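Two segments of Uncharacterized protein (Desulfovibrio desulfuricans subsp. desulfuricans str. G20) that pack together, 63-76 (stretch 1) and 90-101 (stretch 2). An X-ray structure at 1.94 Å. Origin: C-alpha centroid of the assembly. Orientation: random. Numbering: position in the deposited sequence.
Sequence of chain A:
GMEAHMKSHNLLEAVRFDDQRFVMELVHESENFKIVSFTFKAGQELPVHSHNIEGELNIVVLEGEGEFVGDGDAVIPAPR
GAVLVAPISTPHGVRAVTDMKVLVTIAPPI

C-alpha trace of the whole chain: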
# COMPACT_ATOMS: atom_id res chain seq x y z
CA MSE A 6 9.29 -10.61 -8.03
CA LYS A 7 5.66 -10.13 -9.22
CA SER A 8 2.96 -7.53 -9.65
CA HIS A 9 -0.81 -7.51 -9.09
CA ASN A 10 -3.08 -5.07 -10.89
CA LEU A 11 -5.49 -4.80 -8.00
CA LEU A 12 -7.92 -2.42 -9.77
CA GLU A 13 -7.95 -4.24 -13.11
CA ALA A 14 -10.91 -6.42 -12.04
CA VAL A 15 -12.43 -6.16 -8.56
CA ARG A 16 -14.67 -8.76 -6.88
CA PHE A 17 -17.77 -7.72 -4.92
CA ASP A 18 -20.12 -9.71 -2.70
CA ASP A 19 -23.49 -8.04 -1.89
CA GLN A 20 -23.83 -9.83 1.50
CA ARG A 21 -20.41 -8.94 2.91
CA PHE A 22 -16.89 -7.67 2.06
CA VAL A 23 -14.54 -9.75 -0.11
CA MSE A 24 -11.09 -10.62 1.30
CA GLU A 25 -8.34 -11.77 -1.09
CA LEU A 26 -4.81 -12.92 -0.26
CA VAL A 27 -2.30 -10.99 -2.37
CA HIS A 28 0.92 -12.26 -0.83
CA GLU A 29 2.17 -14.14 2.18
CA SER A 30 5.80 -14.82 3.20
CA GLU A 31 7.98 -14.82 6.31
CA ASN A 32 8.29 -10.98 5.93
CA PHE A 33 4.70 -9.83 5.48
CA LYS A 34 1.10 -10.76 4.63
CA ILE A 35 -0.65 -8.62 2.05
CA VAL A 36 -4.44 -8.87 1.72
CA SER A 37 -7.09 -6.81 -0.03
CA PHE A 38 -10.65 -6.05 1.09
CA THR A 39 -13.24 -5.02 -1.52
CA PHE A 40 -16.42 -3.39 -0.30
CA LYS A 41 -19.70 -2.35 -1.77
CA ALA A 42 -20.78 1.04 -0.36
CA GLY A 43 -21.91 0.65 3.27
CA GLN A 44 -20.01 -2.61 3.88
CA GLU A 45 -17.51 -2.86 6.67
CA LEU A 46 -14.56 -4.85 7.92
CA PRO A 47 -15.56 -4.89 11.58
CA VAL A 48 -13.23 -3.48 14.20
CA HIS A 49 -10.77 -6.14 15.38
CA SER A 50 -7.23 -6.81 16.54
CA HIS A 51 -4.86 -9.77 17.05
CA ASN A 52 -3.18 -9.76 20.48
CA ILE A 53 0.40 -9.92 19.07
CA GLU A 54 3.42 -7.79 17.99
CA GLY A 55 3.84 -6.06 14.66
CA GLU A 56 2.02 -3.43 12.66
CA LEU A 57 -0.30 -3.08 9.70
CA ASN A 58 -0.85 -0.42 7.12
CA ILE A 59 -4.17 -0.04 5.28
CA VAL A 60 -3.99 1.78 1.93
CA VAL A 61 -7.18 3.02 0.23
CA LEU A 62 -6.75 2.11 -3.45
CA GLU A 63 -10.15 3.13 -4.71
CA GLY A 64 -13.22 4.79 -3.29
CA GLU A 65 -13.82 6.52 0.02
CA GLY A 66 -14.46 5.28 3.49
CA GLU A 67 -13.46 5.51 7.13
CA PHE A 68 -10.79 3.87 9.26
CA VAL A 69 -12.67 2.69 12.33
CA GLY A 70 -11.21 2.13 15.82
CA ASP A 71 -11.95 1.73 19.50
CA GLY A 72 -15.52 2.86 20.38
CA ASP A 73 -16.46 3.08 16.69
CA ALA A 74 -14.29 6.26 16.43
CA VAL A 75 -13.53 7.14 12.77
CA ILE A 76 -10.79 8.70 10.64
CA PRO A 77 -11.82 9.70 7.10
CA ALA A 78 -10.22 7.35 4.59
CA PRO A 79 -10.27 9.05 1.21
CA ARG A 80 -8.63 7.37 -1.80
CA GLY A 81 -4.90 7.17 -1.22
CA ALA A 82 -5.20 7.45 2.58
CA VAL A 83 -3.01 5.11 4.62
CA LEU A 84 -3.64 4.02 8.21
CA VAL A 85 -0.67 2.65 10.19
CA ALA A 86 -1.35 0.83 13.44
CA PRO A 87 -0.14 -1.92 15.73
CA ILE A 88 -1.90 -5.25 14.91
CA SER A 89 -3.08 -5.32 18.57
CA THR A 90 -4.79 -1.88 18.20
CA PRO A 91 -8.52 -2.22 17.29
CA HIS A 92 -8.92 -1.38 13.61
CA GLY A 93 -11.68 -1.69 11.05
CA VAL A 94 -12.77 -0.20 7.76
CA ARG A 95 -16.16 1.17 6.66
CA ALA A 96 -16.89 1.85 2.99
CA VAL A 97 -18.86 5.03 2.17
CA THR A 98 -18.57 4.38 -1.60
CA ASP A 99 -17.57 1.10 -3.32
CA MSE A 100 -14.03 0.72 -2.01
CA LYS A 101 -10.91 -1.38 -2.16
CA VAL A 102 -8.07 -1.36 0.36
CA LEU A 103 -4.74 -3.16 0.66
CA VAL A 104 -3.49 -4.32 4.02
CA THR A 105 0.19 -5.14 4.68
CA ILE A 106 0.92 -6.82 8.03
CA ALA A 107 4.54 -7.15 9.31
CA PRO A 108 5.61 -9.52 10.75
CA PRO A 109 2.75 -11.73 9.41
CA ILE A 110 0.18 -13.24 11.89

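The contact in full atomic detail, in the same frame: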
# COMPACT_ATOMS: atom_id res chain seq x y z
N GLU A 63 -9.05 2.59 -3.94
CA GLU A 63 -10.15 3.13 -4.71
C GLU A 63 -11.32 3.35 -3.80
O GLU A 63 -11.53 2.57 -2.85
CB GLU A 63 -10.49 2.17 -5.86
CG GLU A 63 -11.71 2.49 -6.76
CD GLU A 63 -11.63 3.77 -7.57
OE1 GLU A 63 -10.73 4.60 -7.40
OE2 GLU A 63 -12.54 3.97 -8.41
N GLY A 64 -12.05 4.43 -4.07
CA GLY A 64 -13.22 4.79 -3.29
C GLY A 64 -12.88 5.52 -2.03
O GLY A 64 -11.71 5.86 -1.78
N GLU A 65 -13.92 5.78 -1.24
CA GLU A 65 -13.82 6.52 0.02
C GLU A 65 -14.49 5.75 1.13
O GLU A 65 -15.52 5.09 0.93
CB GLU A 65 -14.54 7.87 -0.02
CG GLU A 65 -13.79 9.04 -0.64
CD GLU A 65 -14.23 10.43 -0.06
OE1 GLU A 65 -15.44 10.60 0.29
OE2 GLU A 65 -13.37 11.35 0.05
N GLY A 66 -13.93 5.92 2.32
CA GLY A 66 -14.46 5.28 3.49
C GLY A 66 -13.95 5.93 4.76
O GLY A 66 -13.63 7.14 4.79
N GLU A 67 -13.92 5.12 5.81
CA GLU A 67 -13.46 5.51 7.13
C GLU A 67 -12.62 4.41 7.74
O GLU A 67 -12.95 3.22 7.57
CB GLU A 67 -14.66 5.71 8.05
CG GLU A 67 -15.57 6.77 7.60
CD GLU A 67 -16.76 6.96 8.48
OE1 GLU A 67 -17.44 5.97 8.80
OE2 GLU A 67 -17.06 8.11 8.79
N PHE A 68 -11.55 4.80 8.43
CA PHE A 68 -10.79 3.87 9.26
C PHE A 68 -11.50 3.91 10.58
O PHE A 68 -11.65 4.99 11.16
CB PHE A 68 -9.35 4.31 9.46
CG PHE A 68 -8.59 4.39 8.20
CD1 PHE A 68 -8.41 3.24 7.42
CD2 PHE A 68 -8.00 5.58 7.80
CE1 PHE A 68 -7.69 3.29 6.23
CE2 PHE A 68 -7.25 5.62 6.63
CZ PHE A 68 -7.11 4.49 5.85
N VAL A 69 -11.90 2.76 11.09
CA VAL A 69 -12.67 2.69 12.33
C VAL A 69 -11.76 2.12 13.45
O VAL A 69 -10.86 1.32 13.18
CB VAL A 69 -13.94 1.84 12.13
CG1 VAL A 69 -14.87 1.91 13.35
CG2 VAL A 69 -14.68 2.32 10.90
N GLY A 70 -11.99 2.58 14.68
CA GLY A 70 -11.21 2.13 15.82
C GLY A 70 -12.06 1.88 17.04
O GLY A 70 -13.27 1.65 16.94
N ASP A 71 -11.38 1.91 18.18
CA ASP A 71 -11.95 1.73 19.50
C ASP A 71 -13.15 2.69 19.69
O ASP A 71 -13.06 3.89 19.40
CB ASP A 71 -10.83 1.98 20.55
CG ASP A 71 -11.28 1.86 21.99
OD1 ASP A 71 -12.15 1.01 22.31
OD2 ASP A 71 -10.72 2.61 22.81
N GLY A 72 -14.27 2.12 20.14
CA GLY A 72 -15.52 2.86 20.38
C GLY A 72 -16.24 3.34 19.13
O GLY A 72 -17.05 4.26 19.20
N ASP A 73 -15.93 2.72 18.00
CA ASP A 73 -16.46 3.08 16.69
C ASP A 73 -15.99 4.49 16.24
O ASP A 73 -16.65 5.11 15.42
CB ASP A 73 -18.00 2.97 16.69
CG ASP A 73 -18.53 2.49 15.37
OD1 ASP A 73 -18.14 1.36 15.00
OD2 ASP A 73 -19.36 3.18 14.73
N ALA A 74 -14.85 4.94 16.76
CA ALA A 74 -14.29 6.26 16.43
C ALA A 74 -13.74 6.16 15.01
O ALA A 74 -13.13 5.13 14.66
CB ALA A 74 -13.23 6.66 17.42
N VAL A 75 -13.93 7.21 14.20
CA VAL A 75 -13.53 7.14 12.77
C VAL A 75 -12.57 8.21 12.29
O VAL A 75 -12.59 9.33 12.79
CB VAL A 75 -14.77 7.14 11.83
CG1 VAL A 75 -15.68 5.94 12.14
CG2 VAL A 75 -15.55 8.45 11.94
N ILE A 76 -11.73 7.82 11.32
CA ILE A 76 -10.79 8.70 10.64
C ILE A 76 -11.20 8.62 9.17
O ILE A 76 -11.29 7.51 8.63
CB ILE A 76 -9.34 8.22 10.77
CG1 ILE A 76 -8.91 8.20 12.25
CG2 ILE A 76 -8.42 9.12 9.94
CD1 ILE A 76 -7.46 7.67 12.48
N THR A 90 -3.90 -3.04 18.06
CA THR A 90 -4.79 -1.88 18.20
C THR A 90 -6.06 -2.10 17.38
O THR A 90 -5.96 -2.37 16.18
CB THR A 90 -4.09 -0.60 17.74
OG1 THR A 90 -2.98 -0.36 18.63
CG2 THR A 90 -5.03 0.62 17.77
N PRO A 91 -7.26 -1.99 18.02
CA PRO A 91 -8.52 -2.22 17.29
C PRO A 91 -8.60 -1.38 16.04
O PRO A 91 -8.43 -0.17 16.10
CB PRO A 91 -9.59 -1.79 18.30
CG PRO A 91 -8.99 -2.05 19.58
CD PRO A 91 -7.55 -1.71 19.44
N HIS A 92 -8.81 -2.05 14.90
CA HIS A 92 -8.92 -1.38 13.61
C HIS A 92 -10.00 -2.05 12.77
O HIS A 92 -10.20 -3.25 12.86
CB HIS A 92 -7.60 -1.44 12.84
CG HIS A 92 -7.05 -2.83 12.72
ND1 HIS A 92 -6.27 -3.40 13.69
CD2 HIS A 92 -7.20 -3.77 11.75
CE1 HIS A 92 -5.94 -4.63 13.32
NE2 HIS A 92 -6.50 -4.87 12.15
N GLY A 93 -10.63 -1.24 11.94
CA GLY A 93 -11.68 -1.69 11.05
C GLY A 93 -11.79 -0.71 9.94
O GLY A 93 -11.14 0.37 9.97
N VAL A 94 -12.60 -1.06 8.95
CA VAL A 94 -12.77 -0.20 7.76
C VAL A 94 -14.24 -0.19 7.38
O VAL A 94 -14.84 -1.24 7.38
CB VAL A 94 -11.97 -0.73 6.57
CG1 VAL A 94 -12.22 0.11 5.35
CG2 VAL A 94 -10.47 -0.77 6.89
N ARG A 95 -14.78 1.00 7.09
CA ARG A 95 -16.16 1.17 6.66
C ARG A 95 -16.13 1.85 5.30
O ARG A 95 -15.45 2.85 5.13
CB ARG A 95 -16.90 2.02 7.67
CG ARG A 95 -18.39 2.03 7.51
CD ARG A 95 -19.01 2.79 8.66
NE ARG A 95 -18.85 2.03 9.89
CZ ARG A 95 -18.56 2.50 11.11
NH1 ARG A 95 -18.30 3.78 11.36
NH2 ARG A 95 -18.47 1.64 12.09
N ALA A 96 -16.84 1.29 4.32
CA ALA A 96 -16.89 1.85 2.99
C ALA A 96 -18.07 2.81 2.87
O ALA A 96 -19.21 2.43 3.16
CB ALA A 96 -17.04 0.76 1.99
N VAL A 97 -17.80 4.05 2.46
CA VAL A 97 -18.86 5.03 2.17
C VAL A 97 -19.31 4.81 0.71
O VAL A 97 -20.50 4.77 0.42
CB VAL A 97 -18.42 6.49 2.44
CG1 VAL A 97 -19.46 7.48 1.89
CG2 VAL A 97 -18.18 6.70 3.96
N THR A 98 -18.34 4.71 -0.20
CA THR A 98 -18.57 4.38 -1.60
C THR A 98 -18.06 2.96 -1.78
O THR A 98 -17.49 2.36 -0.85
CB THR A 98 -17.78 5.30 -2.58
OG1 THR A 98 -16.37 5.09 -2.44
CG2 THR A 98 -18.08 6.78 -2.37
N ASP A 99 -18.22 2.41 -2.99
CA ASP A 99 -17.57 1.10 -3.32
C ASP A 99 -16.07 1.37 -3.13
O ASP A 99 -15.57 2.41 -3.57
CB ASP A 99 -17.84 0.64 -4.74
CG ASP A 99 -19.29 0.27 -4.98
OD1 ASP A 99 -20.10 0.18 -4.04
OD2 ASP A 99 -19.59 -0.01 -6.14
N MSE A 100 -15.38 0.45 -2.47
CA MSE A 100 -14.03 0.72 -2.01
C MSE A 100 -13.17 -0.51 -1.99
O MSE A 100 -13.65 -1.61 -1.70
CB MSE A 100 -14.15 1.25 -0.59
CG MSE A 100 -12.92 1.87 0.00
SE MSE A 100 -13.18 2.03 1.91
CE MSE A 100 -12.57 0.37 2.44
N LYS A 101 -11.89 -0.32 -2.30
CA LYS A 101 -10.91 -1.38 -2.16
C LYS A 101 -9.72 -0.84 -1.39
O LYS A 101 -9.24 0.29 -1.63
CB LYS A 101 -10.52 -2.00 -3.49
CG LYS A 101 -9.71 -3.27 -3.35
CD LYS A 101 -9.50 -3.96 -4.69
CE LYS A 101 -8.73 -5.28 -4.57
NZ LYS A 101 -8.72 -6.01 -5.90
O HOH W 1 -19.28 6.54 10.84
O HOH W 2 -8.42 1.56 18.07

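How do the two backbones hold each other? Strand 92-96 runs antiparallel to the segment around Gly66 to Val69, with 163° between their directions, and the two exchange paired hydrogen bonds at every second residue. Glu67 N donates to Arg95 O at 2.8 Å and Arg95 N returns a bond to Glu67 O at 2.9 Å; two residues on, Val69 N reaches Gly93 O at 2.7 Å and Gly93 N reaches Val69 O at 2.9 Å. A second, separate ladder pairs Glu63 with Lys101: Lys101 N lies 3.0 Å from Glu63 O, and Glu63 N lies 3.3 Å from Lys101 O.

What happens between the two ladders, where the register shifts by two residues? Here a loop interrupts the pairing, and Glu65 keeps the stretches joined. Its carbonyl accepts twice, from Val97 N at 2.9 Å and from Thr98 N at 3.1 Å (both to Glu65 O). Its amide would lack a backbone partner across the gap, but Thr98 OG1 supplies one, 2.8 Å from Glu65 N. The same hydroxyl donates to Asp99 O, 3.0 Å from Thr98 OG1, so it serves as acceptor and donor at once.

What do Gly64 and Gly66 allow? Both let the stretches come very near, with CA atoms 4.3 Å apart for Gly64 and Met100 and 4.2 Å apart for Gly66 and Ala96. A CB on Gly64 would collide with Asp99 O and Thr98 OG1, and its positive phi also favours glycine. On Gly66, a CB would run into Arg95 O and the selenium of Met100, a selenomethionine whose SE sits 3.8 Å from Gly66 CA.

Which side chains make the charged contact? Arg95 stretches over the face it shares with Glu67 and Val69 and meets two carboxylates near the plane of its guanidinium, where the N-H groups point. The shorter salt bridge joins Arg95 NH2 to Asp73 OD1 at 2.9 Å. The other, Arg95 NH1 to Glu67 OE1 at 3.5 Å, is a weak hydrogen bond, supplemented by a water that donates to Glu67 OE1 and weakly accepts from Arg95 NH1. Val69 CG2 lies over one face of the guanidinium, 3.9 Å from Arg95 CZ, so apolar carbon packs where the group has no hydrogens to donate. Farther along, another water links the stretches, accepting from Asp71 N and donating to Pro91 O.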